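Local structure of FERM, ARHGEF and pleckstrin domain-containing protein 2 (6D2K) at residues L165-H168 against Q169-T172. The protein activates RAC1 as a guanine nucleotide exchange factor, this chain being its FERM domain, and acts in semaphorin responses, actin remodelling and integrin regulation. Residues are numbered along the deposited sequence; the frame is centred on the assembly and turned at random.
Sequences LDFH and QRHT
Phe167 CD1 sits over the centre of the Arg170 guanidinium, 3.7 Å above its plane, yet the group is not stacked on the ring: the two planes stand 70° apart, and from the ring's side NH1 comes in at the edge. A second flat group, the His171 imidazole, carries the carbonyl oxygen of Phe167 over the centre of one face, with Phe167 O and His171 CE1 3.3 Å apart. His171 CD2 in turn lies at the edge of the His168 ring, 4.2 Å from His168 CD2, the side chains crossing at about a right angle. At the edge of the guanidinium is the Asp166 carboxylate, turned 62° from it; OD2 to Arg170 NE is a long salt bridge of 3.8 Å. A water bridges the pair, donating to Asp166 OD2 at 2.6 Å and weakly accepting from Arg170 NE. Extended from CG to NE, Arg170 lies beside Phe167 and points the same way, which brings the guanidinium to both the Phe167 ring edge and Asp166.

Along the backbone, Gln169 N bonds Leu165 O, four residues back, at 3.1 Å, and Gln169 NE2 adds a weak bond to the same oxygen. The next two amides step back three residues: Arg170 N takes Phe167 O, and His171 N takes His168 O at 3.0 Å. With CG anti to its carbonyl carbon (chi1 -52°), His171 turns its ring back over the Phe167 carbonyl, where NE2 bonds Ser129 and the ring stacks on His130. A leucine in its place would probably leave the Ser129 hydroxyl without this partner and His130 without its stack.

His168 likewise points into the protein, bonding Asp144 through ND1. Thus, where helix 161-168 passes into the loop leading to helix 176-187, the chain is fastened to helices 121-136 and 141-150 within the FERM domain's helical central lobe.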
ATOM      1  N   LEU A 165       7.339 -22.188  12.395  1.00 18.26           N
ATOM      2  CA  LEU A 165       8.452 -23.132  12.338  1.00 23.69           C
ATOM      3  C   LEU A 165       8.073 -24.383  11.562  1.00 18.72           C
ATOM      4  O   LEU A 165       8.840 -24.885  10.738  1.00 20.44           O
ATOM      5  CB  LEU A 165       8.861 -23.538  13.756  1.00 21.86           C
ATOM      6  CG  LEU A 165       9.973 -22.788  14.496  1.00 34.28           C
ATOM      7  CD1 LEU A 165      10.257 -21.416  13.902  1.00 28.55           C
ATOM      8  CD2 LEU A 165       9.639 -22.697  15.985  1.00 32.61           C
ATOM      9  N   ASP A 166       6.888 -24.897  11.853  1.00 18.64           N
ATOM     10  CA  ASP A 166       6.348 -26.072  11.180  1.00 21.61           C
ATOM     11  C   ASP A 166       6.273 -25.894   9.660  1.00 21.51           C
ATOM     12  O   ASP A 166       6.706 -26.759   8.897  1.00 20.37           O
ATOM     13  CB  ASP A 166       4.965 -26.379  11.769  1.00 22.00           C
ATOM     14  CG  ASP A 166       4.259 -27.537  11.078  1.00 34.55           C
ATOM     15  OD1 ASP A 166       3.208 -27.973  11.597  1.00 45.45           O
ATOM     16  OD2 ASP A 166       4.728 -28.006  10.023  1.00 40.43           O
ATOM     17  N   PHE A 167       5.730 -24.769   9.213  1.00 16.64           N
ATOM     18  CA  PHE A 167       5.642 -24.494   7.783  1.00 16.09           C
ATOM     19  C   PHE A 167       7.032 -24.266   7.167  1.00 16.38           C
ATOM     20  O   PHE A 167       7.298 -24.709   6.051  1.00 16.22           O
ATOM     21  CB  PHE A 167       4.758 -23.264   7.502  1.00 15.38           C
ATOM     22  CG  PHE A 167       3.276 -23.513   7.633  1.00 18.35           C
ATOM     23  CD1 PHE A 167       2.654 -24.491   6.882  1.00 16.52           C
ATOM     24  CD2 PHE A 167       2.498 -22.714   8.457  1.00 16.64           C
ATOM     25  CE1 PHE A 167       1.292 -24.722   6.993  1.00 18.68           C
ATOM     26  CE2 PHE A 167       1.138 -22.925   8.572  1.00 18.94           C
ATOM     27  CZ  PHE A 167       0.530 -23.930   7.830  1.00 19.17           C
ATOM     28  N   HIS A 168       7.896 -23.539   7.873  1.00 15.29           N
ATOM     29  CA  HIS A 168       9.220 -23.239   7.341  1.00 15.90           C
ATOM     30  C   HIS A 168      10.001 -24.514   7.026  1.00 19.95           C
ATOM     31  O   HIS A 168      10.731 -24.567   6.038  1.00 17.41           O
ATOM     32  CB  HIS A 168      10.004 -22.363   8.314  1.00 16.47           C
ATOM     33  CG  HIS A 168      11.282 -21.824   7.747  1.00 14.53           C
ATOM     34  ND1 HIS A 168      12.280 -21.302   8.538  1.00 16.19           N
ATOM     35  CD2 HIS A 168      11.725 -21.732   6.471  1.00 16.67           C
ATOM     36  CE1 HIS A 168      13.277 -20.896   7.773  1.00 16.75           C
ATOM     37  NE2 HIS A 168      12.972 -21.157   6.515  1.00 16.69           N
ATOM     38  N   GLN A 169       9.826 -25.543   7.851  1.00 19.09           N
ATOM     39  CA  GLN A 169      10.515 -26.816   7.630  1.00 21.12           C
ATOM     40  C   GLN A 169      10.172 -27.422   6.273  1.00 22.19           C
ATOM     41  O   GLN A 169      10.937 -28.234   5.739  1.00 23.20           O
ATOM     42  CB  GLN A 169      10.175 -27.814   8.739  1.00 23.39           C
ATOM     43  CG  GLN A 169      10.720 -27.440  10.084  1.00 27.58           C
ATOM     44  CD  GLN A 169      10.194 -28.335  11.188  1.00 34.56           C
ATOM     45  OE1 GLN A 169      10.387 -29.552  11.161  1.00 42.60           O
ATOM     46  NE2 GLN A 169       9.536 -27.733  12.173  1.00 31.19           N
ATOM     47  N   ARG A 170       9.035 -27.030   5.708  1.00 22.20           N
ATOM     48  CA  ARG A 170       8.591 -27.569   4.427  1.00 17.85           C
ATOM     49  C   ARG A 170       9.281 -26.927   3.225  1.00 20.50           C
ATOM     50  O   ARG A 170       9.132 -27.406   2.105  1.00 22.52           O
ATOM     51  CB  ARG A 170       7.077 -27.386   4.255  1.00 19.42           C
ATOM     52  CG  ARG A 170       6.252 -27.859   5.430  1.00 19.96           C
ATOM     53  CD  ARG A 170       4.768 -27.618   5.182  1.00 22.90           C
ATOM     54  NE  ARG A 170       3.979 -28.119   6.297  1.00 26.09           N
ATOM     55  CZ  ARG A 170       2.655 -28.235   6.282  1.00 22.55           C
ATOM     56  NH1 ARG A 170       1.966 -27.886   5.204  1.00 24.93           N
ATOM     57  NH2 ARG A 170       2.025 -28.703   7.348  1.00 28.69           N
ATOM     58  N   HIS A 171      10.004 -25.827   3.444  1.00 17.92           N
ATOM     59  CA  HIS A 171      10.502 -25.028   2.323  1.00 18.01           C
ATOM     60  C   HIS A 171      11.961 -25.272   2.003  1.00 21.39           C
ATOM     61  O   HIS A 171      12.583 -24.452   1.331  1.00 16.16           O
ATOM     62  CB  HIS A 171      10.333 -23.535   2.602  1.00 17.46           C
ATOM     63  CG  HIS A 171       8.950 -23.149   3.017  1.00 17.10           C
ATOM     64  ND1 HIS A 171       7.823 -23.805   2.571  1.00 17.40           N
ATOM     65  CD2 HIS A 171       8.513 -22.150   3.824  1.00 13.62           C
ATOM     66  CE1 HIS A 171       6.749 -23.239   3.094  1.00 16.21           C
ATOM     67  NE2 HIS A 171       7.139 -22.228   3.855  1.00 14.81           N
ATOM     68  N   THR A 172      12.483 -26.397   2.483  1.00 19.33           N
ATOM     69  CA  THR A 172      13.868 -26.788   2.268  1.00 22.94           C
ATOM     70  C   THR A 172      14.356 -26.526   0.848  1.00 15.45           C
ATOM     71  O   THR A 172      13.747 -26.965  -0.120  1.00 20.21           O
ATOM     72  CB  THR A 172      14.035 -28.281   2.578  1.00 21.09           C
ATOM     73  OG1 THR A 172      13.602 -28.518   3.920  1.00 26.56           O
ATOM     74  CG2 THR A 172      15.491 -28.685   2.446  1.00 32.41           C
TER
HETATM   75  O   HOH W   1       6.127 -29.562   8.499  1.00 37.33           O